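Local coordinates for protein octaprenyl-diphosphate synthase (Roseobacter denitrificans, PDB 4JXN) that probably extends farnesyl diphosphate by five isopentenyl diphosphate units to octaprenyl diphosphate, the side-chain precursor of the isoprenoid quinones ubiquinone and menaquinone, at residues V157-L160 / T161-N165; R262-W265 / V266-E270; C69-G73 / P74-N78. All coordinates share one frame; numbering follows the deposited sequence.

Interaction 1 (V157-L160 / T161-N165); sequences VLQL and TASQN
Thr161 turns its hydroxyl back onto the carbonyl of Leu158, three residues earlier in the last turn of helix 139-162. At the root of the side chain, CB of Thr161 lies 3.9 Å from Leu158 O, and from there the two branches part. OG1 sits between the backbone N and the carbonyl carbon (chi1 66°), a position that points it back along the helix, where it donates to Leu158 O at 2.8 Å. CG2 takes the place anti to the carbonyl carbon and meets Val157 O loosely at 4.0 Å. The hydroxyl approaches Leu158 O at a C=O...donor angle of 124°, tilted from the carbonyl plane, whereas Ala162 N reaches the same oxygen at 2.9 Å in a much straighter line. Two donors therefore grip Leu158 O, and OG1 also lies 3.9 Å from Leu158 CD1. With a valine in its place, Leu158 O would probably be left with Ala162 N alone of these two donors, its side-chain mate gone. One residue beyond Ala162, Ser163 N bonds to Gln159 O at 2.7 Å, and Ser163 OG lies 3.9 Å from Gln159 CG. The chain then leaves the helix at Ser163 through a type II beta turn from Ala162 to Asn165. On one flank, Leu158 and Gln159 pack on Val176 of helix 170-196, where Leu158 also touches Gln175 and Gln159 touches Lys180. Leu158 also reaches Ala39 of the second subunit, whose Ile42, Leu120 and Arg41 meet Val157, Leu160 and Thr161 respectively, so this helix end lies between a neighbouring helix of its own chain and the dimer interface.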
# COMPACT_ATOMS: atom_id res chain seq x y z
N VAL A 157 -2.82 -4.39 12.35
CA VAL A 157 -2.30 -5.70 12.73
C VAL A 157 -2.45 -5.93 14.23
O VAL A 157 -2.82 -7.03 14.65
CB VAL A 157 -0.81 -5.84 12.37
CG1 VAL A 157 -0.23 -7.13 12.94
CG2 VAL A 157 -0.63 -5.79 10.86
N LEU A 158 -2.15 -4.91 15.02
CA LEU A 158 -2.38 -4.95 16.46
C LEU A 158 -3.84 -5.26 16.77
O LEU A 158 -4.15 -5.92 17.76
CB LEU A 158 -1.98 -3.62 17.12
CG LEU A 158 -2.09 -3.51 18.65
CD1 LEU A 158 -1.27 -4.59 19.35
CD2 LEU A 158 -1.66 -2.13 19.12
N GLN A 159 -4.73 -4.78 15.91
CA GLN A 159 -6.14 -5.06 16.06
C GLN A 159 -6.41 -6.56 15.95
O GLN A 159 -7.18 -7.10 16.74
CB GLN A 159 -6.94 -4.29 15.00
CG GLN A 159 -8.40 -4.09 15.37
CD GLN A 159 -9.18 -3.32 14.32
OE1 GLN A 159 -10.41 -3.30 14.34
NE2 GLN A 159 -8.46 -2.69 13.40
N LEU A 160 -5.77 -7.22 14.98
CA LEU A 160 -5.96 -8.67 14.80
C LEU A 160 -5.79 -9.40 16.12
O LEU A 160 -6.66 -10.17 16.53
CB LEU A 160 -4.96 -9.25 13.80
CG LEU A 160 -5.05 -8.79 12.35
CD1 LEU A 160 -3.99 -9.50 11.52
CD2 LEU A 160 -6.44 -9.04 11.78
N THR A 161 -4.67 -9.13 16.78
CA THR A 161 -4.31 -9.79 18.02
C THR A 161 -5.22 -9.36 19.18
O THR A 161 -5.78 -10.19 19.89
CB THR A 161 -2.85 -9.50 18.40
OG1 THR A 161 -2.69 -8.11 18.69
CG2 THR A 161 -1.90 -9.87 17.25
N ALA A 162 -5.37 -8.05 19.34
CA ALA A 162 -6.12 -7.48 20.47
C ALA A 162 -7.63 -7.69 20.37
O ALA A 162 -8.32 -7.64 21.39
CB ALA A 162 -5.80 -6.00 20.62
N SER A 163 -8.15 -7.90 19.16
CA SER A 163 -9.53 -8.32 19.00
C SER A 163 -9.63 -9.77 19.45
O SER A 163 -8.79 -10.59 19.09
CB SER A 163 -10.01 -8.17 17.56
OG SER A 163 -10.39 -6.83 17.29
N GLN A 164 -10.66 -10.06 20.25
CA GLN A 164 -10.88 -11.40 20.79
C GLN A 164 -9.81 -11.76 21.82
O GLN A 164 -9.39 -12.92 21.89
CB GLN A 164 -10.94 -12.45 19.67
CG GLN A 164 -11.86 -12.07 18.51
CD GLN A 164 -11.23 -12.30 17.15
OE1 GLN A 164 -10.68 -13.37 16.87
NE2 GLN A 164 -11.33 -11.30 16.28
N ASN A 165 -9.39 -10.78 22.62
CA ASN A 165 -8.31 -10.97 23.59
C ASN A 165 -8.52 -10.18 24.89
O ASN A 165 -8.06 -9.04 25.03
CB ASN A 165 -6.96 -10.60 22.96
CG ASN A 165 -5.77 -10.99 23.82
OD1 ASN A 165 -5.69 -10.63 25.00
ND2 ASN A 165 -4.83 -11.72 23.23

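Interaction 2 (R262-W265 / V266-E270); sequences RAFW and VRTIE
Phe264 and Thr268 are brought together by their first torsions: the Phe264 ring swings out with CG anti to the backbone N (chi1 178°), while Thr268 holds OG1 between its backbone N and carbonyl carbon and turns CG2 to the place anti to the carbonyl carbon. The two branches of the threonine then do different work. CG2 lies over one face of the Phe264 ring, 4.2 Å from the centroid and displaced toward the rim, a CH-pi contact. OG1 donates to Phe264 O at 2.8 Å. The same oxygen takes Thr268 N at 3.2 Å, and these two donors come from opposite faces of the carbonyl plane, so one residue holds the carbonyl on both flanks. Arg267 adds its guanidinium beside the phenyl ring, NH1 coming to 3.5 Å from Phe264 CD1 with the two planes 78° apart; its NH2 is salt-bridged to Asp278. On the next flank Ile269 CG1 stands at the edge of the Trp265 indole, 4.2 Å from CE3. The backbone bonds are uneven: Val266 N to Arg262 O is straight at 2.6 Å, while those that Arg267 N and Ile269 N give to Ala263 O and Trp265 O are weak. Around the group, Phe264 meets His281 edge-to-face and packs on Leu285 of helix 278-288, and Trp265 fits against Leu250, Ala253 and Val254 of helix 248-254. Helix 259-270, which takes a wider pi-type turn at 266-270, is one of the short helices packed into the all-helical isoprenoid synthase fold.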
# COMPACT_ATOMS: atom_id res chain seq x y z
N ARG A 262 -16.72 -13.10 33.87
CA ARG A 262 -15.58 -13.47 33.06
C ARG A 262 -15.94 -14.66 32.15
O ARG A 262 -15.68 -14.62 30.94
CB ARG A 262 -14.36 -13.78 33.94
CG ARG A 262 -13.03 -13.82 33.21
CD ARG A 262 -11.92 -13.11 33.99
NE ARG A 262 -11.86 -11.68 33.68
CZ ARG A 262 -11.27 -10.75 34.44
NH1 ARG A 262 -11.29 -9.48 34.04
NH2 ARG A 262 -10.69 -11.06 35.60
N ALA A 263 -16.57 -15.68 32.72
CA ALA A 263 -16.96 -16.87 31.95
C ALA A 263 -17.83 -16.49 30.77
O ALA A 263 -17.65 -17.02 29.66
CB ALA A 263 -17.68 -17.87 32.84
N PHE A 264 -18.77 -15.58 31.00
CA PHE A 264 -19.57 -15.03 29.92
C PHE A 264 -18.70 -14.29 28.88
O PHE A 264 -18.92 -14.43 27.69
CB PHE A 264 -20.64 -14.07 30.47
CG PHE A 264 -21.47 -13.43 29.40
CD1 PHE A 264 -22.53 -14.13 28.82
CD2 PHE A 264 -21.20 -12.14 28.96
CE1 PHE A 264 -23.30 -13.55 27.83
CE2 PHE A 264 -21.97 -11.56 27.97
CZ PHE A 264 -23.02 -12.27 27.40
N TRP A 265 -17.72 -13.50 29.33
CA TRP A 265 -16.85 -12.77 28.39
C TRP A 265 -15.91 -13.72 27.66
O TRP A 265 -15.78 -13.64 26.44
CB TRP A 265 -16.03 -11.69 29.11
CG TRP A 265 -16.88 -10.58 29.64
CD1 TRP A 265 -16.97 -10.17 30.93
CD2 TRP A 265 -17.78 -9.76 28.90
NE1 TRP A 265 -17.88 -9.16 31.05
CE2 TRP A 265 -18.38 -8.87 29.81
CE3 TRP A 265 -18.16 -9.70 27.55
CZ2 TRP A 265 -19.33 -7.92 29.42
CZ3 TRP A 265 -19.09 -8.76 27.17
CH2 TRP A 265 -19.67 -7.88 28.10
N VAL A 266 -15.28 -14.62 28.41
CA VAL A 266 -14.42 -15.67 27.85
C VAL A 266 -15.11 -16.46 26.73
O VAL A 266 -14.47 -16.87 25.76
CB VAL A 266 -13.99 -16.67 28.96
CG1 VAL A 266 -13.28 -17.88 28.36
CG2 VAL A 266 -13.12 -15.98 30.01
N ARG A 267 -16.41 -16.64 26.87
CA ARG A 267 -17.20 -17.49 25.97
C ARG A 267 -17.67 -16.81 24.68
O ARG A 267 -17.62 -17.41 23.61
CB ARG A 267 -18.43 -18.01 26.74
CG ARG A 267 -19.42 -18.83 25.92
CD ARG A 267 -20.43 -19.57 26.81
NE ARG A 267 -21.40 -18.68 27.46
CZ ARG A 267 -22.42 -18.08 26.84
NH1 ARG A 267 -23.24 -17.29 27.53
NH2 ARG A 267 -22.63 -18.23 25.53
N THR A 268 -18.17 -15.58 24.80
CA THR A 268 -18.81 -14.87 23.68
C THR A 268 -17.82 -14.06 22.82
O THR A 268 -18.19 -13.55 21.75
CB THR A 268 -19.90 -13.91 24.19
OG1 THR A 268 -19.35 -13.08 25.23
CG2 THR A 268 -21.09 -14.67 24.75
N ILE A 269 -16.59 -13.95 23.31
CA ILE A 269 -15.54 -13.15 22.68
C ILE A 269 -14.38 -14.07 22.28
O ILE A 269 -14.07 -14.19 21.10
CB ILE A 269 -15.03 -12.05 23.65
CG1 ILE A 269 -16.18 -11.16 24.13
CG2 ILE A 269 -13.94 -11.21 22.99
CD1 ILE A 269 -16.93 -10.43 23.03
N GLU A 270 -13.76 -14.72 23.26
CA GLU A 270 -12.60 -15.58 22.98
C GLU A 270 -12.98 -16.94 22.37
O GLU A 270 -12.20 -17.49 21.59
CB GLU A 270 -11.75 -15.75 24.23
CG GLU A 270 -11.09 -14.46 24.66
CD GLU A 270 -10.04 -14.67 25.74
OE1 GLU A 270 -10.08 -15.72 26.41
OE2 GLU A 270 -9.18 -13.78 25.91

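Interaction 3 (C69-G73 / P74-N78); sequences CGYDG and PFHIN
Tyr71 OH accepts a hydrogen bond from Phe75 N, at 3.2 Å with an N-H...O angle of 161°. The amide lies at the edge of the phenol ring, near its plane, and belongs to the first turn of helix 75-94. Tyr71 reaches it because CG stands anti to its backbone N (chi1 -176°), which carries the ring toward Pro74 and His76. The hydroxyl is closely packed as well as bonded: Pro74 CD comes to 3.4 Å of Tyr71 OH and Phe75 CD2 to 3.5 Å, and a CB on Gly73 would fall too close to this hydroxyl. The edge of the phenol lies against the imidazole of His76, with Tyr71 CE2 3.4 Å from His76 CD2. The two rings cross obliquely, planes at 79° and centroids 5.3 Å apart. Over one face of the phenol, above its centre, sits Gly73 N, 3.5 Å from the plane. His76 NE2 lies 3.0 Å from Gly73 O. Before this turn, Gly70, with positive phi, is the C-prime residue of a Schellman motif that ends helix 57-68, Tyr71 N pairing with Ala66 O. The tyrosine thus starts at one helix's end and reaches the next helix's beginning. His76 also meets His67 edge-to-face, while Tyr71 and Phe75 lie on Ile195 of helix 170-196. The chemistry implies that the start of helix 75-94 takes its acceptor from a side chain of the preceding loop, so that the phenol both bonds to the new helix and fills the inside of the turn.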
# COMPACT_ATOMS: atom_id res chain seq x y z
N CYS A 69 -3.43 28.70 8.96
CA CYS A 69 -2.06 29.21 9.01
C CYS A 69 -1.70 30.14 7.83
O CYS A 69 -0.52 30.45 7.62
CB CYS A 69 -1.08 28.03 9.08
SG CYS A 69 -1.36 26.91 10.48
N GLY A 70 -2.70 30.57 7.07
CA GLY A 70 -2.53 31.55 6.00
C GLY A 70 -1.87 31.07 4.72
O GLY A 70 -1.21 31.86 4.04
N TYR A 71 -2.06 29.80 4.36
CA TYR A 71 -1.45 29.25 3.15
C TYR A 71 -2.14 29.73 1.88
O TYR A 71 -3.35 29.53 1.71
CB TYR A 71 -1.48 27.72 3.19
CG TYR A 71 -0.79 27.05 2.01
CD1 TYR A 71 0.57 27.26 1.76
CD2 TYR A 71 -1.49 26.20 1.15
CE1 TYR A 71 1.20 26.65 0.68
CE2 TYR A 71 -0.85 25.58 0.08
CZ TYR A 71 0.49 25.81 -0.15
OH TYR A 71 1.12 25.19 -1.22
N ASP A 72 -1.36 30.35 0.99
CA ASP A 72 -1.85 30.78 -0.32
C ASP A 72 -1.89 29.62 -1.31
O ASP A 72 -2.93 29.35 -1.90
CB ASP A 72 -0.97 31.90 -0.89
CG ASP A 72 -1.12 33.21 -0.13
OD1 ASP A 72 -2.24 33.54 0.30
OD2 ASP A 72 -0.10 33.93 0.01
N GLY A 73 -0.75 28.94 -1.46
CA GLY A 73 -0.49 27.98 -2.55
C GLY A 73 -1.47 26.85 -2.83
O GLY A 73 -2.59 26.82 -2.30
N PRO A 74 -1.06 25.88 -3.69
CA PRO A 74 -1.97 24.85 -4.22
C PRO A 74 -1.90 23.47 -3.56
O PRO A 74 -2.80 22.64 -3.77
CB PRO A 74 -1.50 24.71 -5.66
CG PRO A 74 -0.02 24.94 -5.58
CD PRO A 74 0.23 25.86 -4.41
N PHE A 75 -0.86 23.22 -2.77
CA PHE A 75 -0.54 21.85 -2.36
C PHE A 75 -1.41 21.28 -1.24
O PHE A 75 -1.50 20.06 -1.09
CB PHE A 75 0.95 21.74 -2.03
CG PHE A 75 1.85 21.99 -3.21
CD1 PHE A 75 1.62 21.34 -4.43
CD2 PHE A 75 2.92 22.87 -3.12
CE1 PHE A 75 2.44 21.58 -5.52
CE2 PHE A 75 3.74 23.11 -4.21
CZ PHE A 75 3.50 22.46 -5.41
N HIS A 76 -2.05 22.15 -0.46
CA HIS A 76 -3.08 21.74 0.51
C HIS A 76 -4.17 20.89 -0.14
O HIS A 76 -4.71 19.96 0.47
CB HIS A 76 -3.66 22.96 1.25
CG HIS A 76 -4.35 23.94 0.35
ND1 HIS A 76 -5.61 24.43 0.63
CD2 HIS A 76 -3.97 24.53 -0.81
CE1 HIS A 76 -5.97 25.28 -0.32
NE2 HIS A 76 -4.99 25.35 -1.20
N ILE A 77 -4.44 21.19 -1.41
CA ILE A 77 -5.34 20.38 -2.24
C ILE A 77 -4.76 18.99 -2.49
O ILE A 77 -5.47 17.96 -2.35
CB ILE A 77 -5.59 21.07 -3.61
CG1 ILE A 77 -6.06 22.51 -3.43
CG2 ILE A 77 -6.63 20.31 -4.42
CD1 ILE A 77 -7.29 22.65 -2.56
N ASN A 78 -3.48 18.94 -2.85
CA ASN A 78 -2.81 17.64 -3.02
C ASN A 78 -2.91 16.83 -1.73
O ASN A 78 -3.32 15.66 -1.72
CB ASN A 78 -1.33 17.80 -3.38
CG ASN A 78 -1.10 18.63 -4.64
OD1 ASN A 78 -1.87 19.53 -4.97
ND2 ASN A 78 -0.01 18.33 -5.34

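In the fold
Interactions 1 and 2 are neighbours although about a hundred residues separate them: Gln164 and Asn165 pack against Ile269 and Glu270, and the Glu270 carboxylate bonds to Leu166 N just beyond interaction 1. Both are partly buried and lie in the last turns of their helices, where a threonine hydroxyl returns to a backbone carbonyl, but interaction 1 borders the second subunit while interaction 2, surrounded by short helices of its own chain, relies more on aromatic packing. Interaction 3 is a surface contact across the chain's centre, its nearest atoms about 24 Å from interaction 1, and it lies where a helix begins. Helix 170-196 links the two sides, being touched by both interactions 1 and 3.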